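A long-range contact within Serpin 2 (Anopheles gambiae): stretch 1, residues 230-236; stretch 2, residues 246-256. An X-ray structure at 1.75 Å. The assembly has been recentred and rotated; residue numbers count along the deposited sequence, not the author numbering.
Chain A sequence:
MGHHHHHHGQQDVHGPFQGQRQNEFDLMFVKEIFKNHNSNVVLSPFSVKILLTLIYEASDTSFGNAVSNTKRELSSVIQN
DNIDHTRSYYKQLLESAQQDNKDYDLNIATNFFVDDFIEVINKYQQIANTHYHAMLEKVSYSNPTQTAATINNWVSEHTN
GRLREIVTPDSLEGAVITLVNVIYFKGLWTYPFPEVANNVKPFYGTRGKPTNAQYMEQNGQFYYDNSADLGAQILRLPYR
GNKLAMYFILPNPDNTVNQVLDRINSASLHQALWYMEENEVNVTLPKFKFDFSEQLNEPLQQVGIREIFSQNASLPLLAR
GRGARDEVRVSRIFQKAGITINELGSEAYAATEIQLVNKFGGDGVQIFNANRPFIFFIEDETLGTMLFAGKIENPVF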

ATOM      1  N   LEU A 230     -14.877  16.375   5.706  1.00 33.24           N
ATOM      2  CA  LEU A 230     -14.381  15.776   4.452  1.00 26.11           C
ATOM      3  C   LEU A 230     -15.449  15.704   3.359  1.00 30.02           C
ATOM      4  O   LEU A 230     -15.127  15.518   2.188  1.00 32.78           O
ATOM      5  N   GLY A 231     -16.719  15.823   3.738  1.00 29.24           N
ATOM      6  CA  GLY A 231     -17.804  15.630   2.792  1.00 26.25           C
ATOM      7  C   GLY A 231     -17.957  14.173   2.390  1.00 29.49           C
ATOM      8  O   GLY A 231     -18.213  13.866   1.230  1.00 28.05           O
ATOM      9  N   ALA A 232     -17.839  13.269   3.356  1.00 26.25           N
ATOM     10  CA  ALA A 232     -17.820  11.839   3.051  1.00 21.03           C
ATOM     11  C   ALA A 232     -18.188  11.016   4.265  1.00 24.94           C
ATOM     12  O   ALA A 232     -17.899  11.414   5.401  1.00 25.19           O
ATOM     13  N   GLN A 233     -18.777   9.848   4.025  1.00 22.88           N
ATOM     14  CA  GLN A 233     -18.998   8.888   5.092  1.00 19.12           C
ATOM     15  C   GLN A 233     -17.759   8.071   5.274  1.00 20.83           C
ATOM     16  O   GLN A 233     -17.050   7.765   4.302  1.00 21.80           O
ATOM     17  N   ILE A 234     -17.446   7.749   6.523  1.00 20.26           N
ATOM     18  CA  ILE A 234     -16.324   6.868   6.766  1.00 19.25           C
ATOM     19  C   ILE A 234     -16.780   5.658   7.560  1.00 25.50           C
ATOM     20  O   ILE A 234     -17.536   5.793   8.513  1.00 22.78           O
ATOM     21  N   LEU A 235     -16.292   4.482   7.184  1.00 18.88           N
ATOM     22  CA  LEU A 235     -16.701   3.214   7.808  1.00 18.43           C
ATOM     23  C   LEU A 235     -15.487   2.343   8.094  1.00 24.25           C
ATOM     24  O   LEU A 235     -14.567   2.281   7.284  1.00 23.17           O
ATOM     25  N   ARG A 236     -15.515   1.628   9.216  1.00 20.29           N
ATOM     26  CA  ARG A 236     -14.446   0.696   9.571  1.00 18.96           C
ATOM     27  C   ARG A 236     -14.983  -0.727   9.623  1.00 24.21           C
ATOM     28  O   ARG A 236     -15.910  -0.996  10.393  1.00 21.64           O
ATOM     29  N   MET A 246     -10.138  -2.507   7.573  1.00 18.19           N
ATOM     30  CA  MET A 246     -10.229  -1.741   6.338  1.00 16.73           C
ATOM     31  C   MET A 246     -11.145  -0.564   6.570  1.00 19.37           C
ATOM     32  O   MET A 246     -12.263  -0.719   7.060  1.00 20.79           O
ATOM     33  N   TYR A 247     -10.681   0.622   6.196  1.00 16.57           N
ATOM     34  CA  TYR A 247     -11.533   1.806   6.256  1.00 14.78           C
ATOM     35  C   TYR A 247     -12.005   2.189   4.868  1.00 18.03           C
ATOM     36  O   TYR A 247     -11.275   1.997   3.892  1.00 19.82           O
ATOM     37  N   PHE A 248     -13.245   2.693   4.774  1.00 16.67           N
ATOM     38  CA  PHE A 248     -13.823   3.127   3.504  1.00 17.46           C
ATOM     39  C   PHE A 248     -14.207   4.583   3.656  1.00 19.75           C
ATOM     40  O   PHE A 248     -14.861   4.935   4.638  1.00 23.36           O
ATOM     41  N   ILE A 249     -13.829   5.418   2.696  1.00 19.45           N
ATOM     42  CA  ILE A 249     -14.270   6.818   2.679  1.00 17.52           C
ATOM     43  C   ILE A 249     -15.104   7.028   1.424  1.00 22.46           C
ATOM     44  O   ILE A 249     -14.570   6.978   0.315  1.00 19.00           O
ATOM     45  N   LEU A 250     -16.407   7.257   1.628  1.00 18.29           N
ATOM     46  CA  LEU A 250     -17.384   7.319   0.539  1.00 20.33           C
ATOM     47  C   LEU A 250     -17.869   8.754   0.444  1.00 22.16           C
ATOM     48  O   LEU A 250     -18.600   9.224   1.325  1.00 20.66           O
ATOM     49  N   PRO A 251     -17.455   9.473  -0.609  1.00 22.44           N
ATOM     50  CA  PRO A 251     -17.847  10.881  -0.764  1.00 23.55           C
ATOM     51  C   PRO A 251     -19.378  10.998  -0.766  1.00 25.25           C
ATOM     52  O   PRO A 251     -20.032  10.149  -1.346  1.00 23.87           O
ATOM     53  N   ASN A 252     -19.930  11.985  -0.075  1.00 21.32           N
ATOM     54  CA  ASN A 252     -21.349  12.246  -0.177  1.00 23.76           C
ATOM     55  C   ASN A 252     -21.680  12.472  -1.643  1.00 33.37           C
ATOM     56  O   ASN A 252     -20.797  12.781  -2.453  1.00 29.03           O
ATOM     57  N   PRO A 253     -22.959  12.305  -2.011  1.00 28.98           N
ATOM     58  CA  PRO A 253     -23.317  12.338  -3.435  1.00 32.56           C
ATOM     59  C   PRO A 253     -22.975  13.672  -4.104  1.00 31.39           C
ATOM     60  O   PRO A 253     -22.781  13.722  -5.315  1.00 37.23           O
ATOM     61  N   ASP A 254     -22.875  14.722  -3.302  1.00 33.37           N
ATOM     62  CA  ASP A 254     -22.583  16.067  -3.782  1.00 47.90           C
ATOM     63  C   ASP A 254     -21.116  16.241  -4.193  1.00 44.98           C
ATOM     64  O   ASP A 254     -20.763  17.249  -4.800  1.00 43.15           O
ATOM     65  N   ASN A 255     -20.274  15.263  -3.860  1.00 32.33           N
ATOM     66  CA  ASN A 255     -18.825  15.405  -3.980  1.00 29.50           C
ATOM     67  C   ASN A 255     -18.219  14.247  -4.728  1.00 35.01           C
ATOM     68  O   ASN A 255     -18.804  13.176  -4.781  1.00 34.97           O
ATOM     69  N   THR A 256     -17.022  14.457  -5.264  1.00 40.93           N
ATOM     70  CA  THR A 256     -16.311  13.405  -5.981  1.00 38.97           C
ATOM     71  C   THR A 256     -15.175  12.911  -5.118  1.00 30.60           C
ATOM     72  O   THR A 256     -14.822  13.544  -4.124  1.00 31.04           O
TER

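Neighbouring antiparallel strands illustrate a general principle: the backbone register sets which side chains meet on each face of the sheet. In this serpin, strands 232-236 and 246-251 run at 163° to one another, and hydrogen bonds between Gln 233 and Leu 250 (Gln 233 N to Leu 250 O and Leu 250 N to Gln 233 O, both 2.8 Å) and between Leu 235 and Phe 248 lock the alignment. Because both strands are extended, side chains alternate, and the register places Ala 232, Ile 234 and Arg 236 on a face with Pro 251, Ile 249 and Tyr 247, while Gln 233 and Leu 235 share the other with Leu 250 and Phe 248.

Gln 233 has the largest area covered by the opposing stretch, 65 Å². With chi1 m and chi2 t, its chain extends beside Leu 250 (chi1 t, chi2 p), bringing Gln 233 OE1 within 3.6 Å of Leu 250 CD2. The polar end also has a water within reach: the water is placed to donate to Gln 233 OE1 (2.6 Å from its O) and to Leu 250 O (2.9 Å from its O), a position between side chain and opposing backbone. Gln 233 NE2 is satisfied elsewhere in the structure. Farther along this face, Leu 235 (t, p) meets Phe 248 (chi1 m), with Leu 235 CD2 lying 4.2 Å from Phe 248 CD2.

Tyr 247, covered by 63 Å², organises one end of the other face. Its chi1 is m, and although its CA-to-CB bond points to the face carrying Ile 234 and Arg 236, the end of the side chain comes nearer to the first strand. Arg 236, extended with chi1 to chi3 all t, lays its aliphatic part against the ring: Arg 236 CB sits over one face, 4.1 Å from the centroid of the Tyr 247 ring, a CH-pi contact, and Arg 236 CD approaches Tyr 247 OH to 3.6 Å. At the ring edge, Ile 234 CG2 lies 4.2 Å from Tyr 247 CD2. Ile 234 and Ile 249, both m, t, continue the apolar row, with Ile 234 CG1 4.0 Å from Ile 249 CG1. Ala 232 CB closes on Ile 249 CG2 at 3.6 Å.

Beyond the strand pairing, Gly 231, covered by 61 Å², contributes backbone alone. Gly 231 O accepts from Asn 252 N at 2.9 Å and from Asn 255 ND2 at 3.1 Å; the CA-to-CB bond of Asn 255 (chi1 m) points toward the first stretch from the end of a type I turn. An ideal CB on Gly 231 would lie 2.5 Å from Asn 255 ND2, a clash, and its positive phi also favours glycine.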

ATOM      1  CB  LEU A 230     -13.836  14.363   4.692  1.00 27.79           C
ATOM      2  CG  LEU A 230     -12.635  14.229   5.632  1.00 31.27           C
ATOM      3  CD1 LEU A 230     -12.109  12.791   5.631  1.00 28.48           C
ATOM      4  CD2 LEU A 230     -11.521  15.193   5.261  1.00 32.31           C
ATOM      5  CB  ALA A 232     -16.388  11.428   2.599  1.00 19.37           C
ATOM      6  CB  GLN A 233     -20.171   7.976   4.755  1.00 20.07           C
ATOM      7  CG  GLN A 233     -21.560   8.675   4.877  1.00 20.09           C
ATOM      8  CD  GLN A 233     -22.629   7.816   4.229  1.00 25.51           C
ATOM      9  OE1 GLN A 233     -22.595   7.596   3.009  1.00 24.19           O
ATOM     10  NE2 GLN A 233     -23.562   7.296   5.042  1.00 26.49           N
ATOM     11  CB  ILE A 234     -15.205   7.622   7.517  1.00 23.95           C
ATOM     12  CG1 ILE A 234     -14.843   8.897   6.732  1.00 28.27           C
ATOM     13  CG2 ILE A 234     -14.016   6.731   7.664  1.00 22.58           C
ATOM     14  CD1 ILE A 234     -13.764   9.758   7.382  1.00 41.58           C
ATOM     15  CB  LEU A 235     -17.648   2.452   6.850  1.00 19.70           C
ATOM     16  CG  LEU A 235     -18.006   1.014   7.239  1.00 20.67           C
ATOM     17  CD1 LEU A 235     -19.075   0.978   8.366  1.00 23.85           C
ATOM     18  CD2 LEU A 235     -18.554   0.235   6.032  1.00 21.68           C
ATOM     19  CB  ARG A 236     -13.890   1.073  10.973  1.00 18.91           C
ATOM     20  CG  ARG A 236     -12.910   0.038  11.558  1.00 17.68           C
ATOM     21  CD  ARG A 236     -12.556   0.461  13.026  1.00 20.92           C
ATOM     22  NE  ARG A 236     -11.688  -0.483  13.722  1.00 22.26           N
ATOM     23  CZ  ARG A 236     -12.116  -1.501  14.451  1.00 25.71           C
ATOM     24  NH1 ARG A 236     -13.419  -1.719  14.587  1.00 23.97           N
ATOM     25  NH2 ARG A 236     -11.238  -2.277  15.087  1.00 26.72           N
ATOM     26  CB  MET A 246     -10.757  -2.571   5.150  1.00 17.96           C
ATOM     27  CG  MET A 246     -10.839  -1.743   3.853  1.00 18.93           C
ATOM     28  SD  MET A 246     -11.228  -2.736   2.352  1.00 22.07           S
ATOM     29  CE  MET A 246      -9.655  -3.477   1.930  1.00 20.18           C
ATOM     30  CB  TYR A 247     -10.759   2.982   6.836  1.00 15.39           C
ATOM     31  CG  TYR A 247     -10.616   2.993   8.342  1.00 20.37           C
ATOM     32  CD1 TYR A 247      -9.554   2.334   8.965  1.00 18.86           C
ATOM     33  CD2 TYR A 247     -11.535   3.691   9.155  1.00 20.02           C
ATOM     34  CE1 TYR A 247      -9.411   2.360  10.369  1.00 21.81           C
ATOM     35  CE2 TYR A 247     -11.376   3.727  10.546  1.00 20.69           C
ATOM     36  CZ  TYR A 247     -10.327   3.056  11.143  1.00 23.12           C
ATOM     37  OH  TYR A 247     -10.204   3.137  12.541  1.00 25.67           O
ATOM     38  CB  PHE A 248     -15.095   2.313   3.175  1.00 17.40           C
ATOM     39  CG  PHE A 248     -14.847   0.826   3.070  1.00 18.80           C
ATOM     40  CD1 PHE A 248     -14.641   0.232   1.834  1.00 18.94           C
ATOM     41  CD2 PHE A 248     -14.750   0.038   4.217  1.00 21.82           C
ATOM     42  CE1 PHE A 248     -14.377  -1.125   1.741  1.00 22.64           C
ATOM     43  CE2 PHE A 248     -14.487  -1.328   4.120  1.00 18.18           C
ATOM     44  CZ  PHE A 248     -14.316  -1.910   2.875  1.00 19.06           C
ATOM     45  CB  ILE A 249     -13.087   7.786   2.684  1.00 20.18           C
ATOM     46  CG1 ILE A 249     -12.245   7.574   3.963  1.00 23.34           C
ATOM     47  CG2 ILE A 249     -13.570   9.239   2.557  1.00 21.60           C
ATOM     48  CD1 ILE A 249     -10.886   8.359   3.967  1.00 22.38           C
ATOM     49  CB  LEU A 250     -18.555   6.382   0.840  1.00 18.90           C
ATOM     50  CG  LEU A 250     -19.758   6.434  -0.132  1.00 21.71           C
ATOM     51  CD1 LEU A 250     -19.384   5.897  -1.517  1.00 20.17           C
ATOM     52  CD2 LEU A 250     -20.917   5.643   0.447  1.00 22.93           C
ATOM     53  CB  PRO A 251     -17.295  11.250  -2.159  1.00 26.92           C
ATOM     54  CG  PRO A 251     -16.102  10.318  -2.346  1.00 24.28           C
ATOM     55  CD  PRO A 251     -16.523   9.023  -1.671  1.00 21.95           C
ATOM     56  CB  ASN A 252     -21.714  13.489   0.644  1.00 32.31           C
ATOM     57  CG  ASN A 252     -21.395  13.343   2.129  1.00 37.89           C
ATOM     58  OD1 ASN A 252     -21.368  12.235   2.704  1.00 30.52           O
ATOM     59  ND2 ASN A 252     -21.182  14.479   2.769  1.00 27.99           N
ATOM     60  CB  PRO A 253     -24.838  12.120  -3.421  1.00 37.56           C
ATOM     61  CG  PRO A 253     -25.120  11.444  -2.127  1.00 36.69           C
ATOM     62  CD  PRO A 253     -24.111  11.995  -1.148  1.00 32.86           C
ATOM     63  CB  ASP A 254     -22.889  17.079  -2.667  1.00 55.00           C
ATOM     64  CG  ASP A 254     -24.238  17.765  -2.835  1.00 74.15           C
ATOM     65  OD1 ASP A 254     -25.104  17.226  -3.557  1.00 75.89           O
ATOM     66  OD2 ASP A 254     -24.433  18.849  -2.233  1.00 73.91           O
ATOM     67  CB  ASN A 255     -18.167  15.434  -2.603  1.00 29.63           C
ATOM     68  CG  ASN A 255     -18.658  16.579  -1.745  1.00 48.90           C
ATOM     69  OD1 ASN A 255     -18.791  17.702  -2.213  1.00 55.07           O
ATOM     70  ND2 ASN A 255     -18.934  16.296  -0.482  1.00 47.07           N
ATOM     71  CB  THR A 256     -15.675  13.922  -7.285  1.00 36.15           C
ATOM     72  OG1 THR A 256     -14.730  14.948  -6.957  1.00 33.23           O
ATOM     73  CG2 THR A 256     -16.731  14.478  -8.236  1.00 49.97           C
TER
HETATM   74  O   HOH W   1     -21.524   9.473   1.554  1.00 23.78           O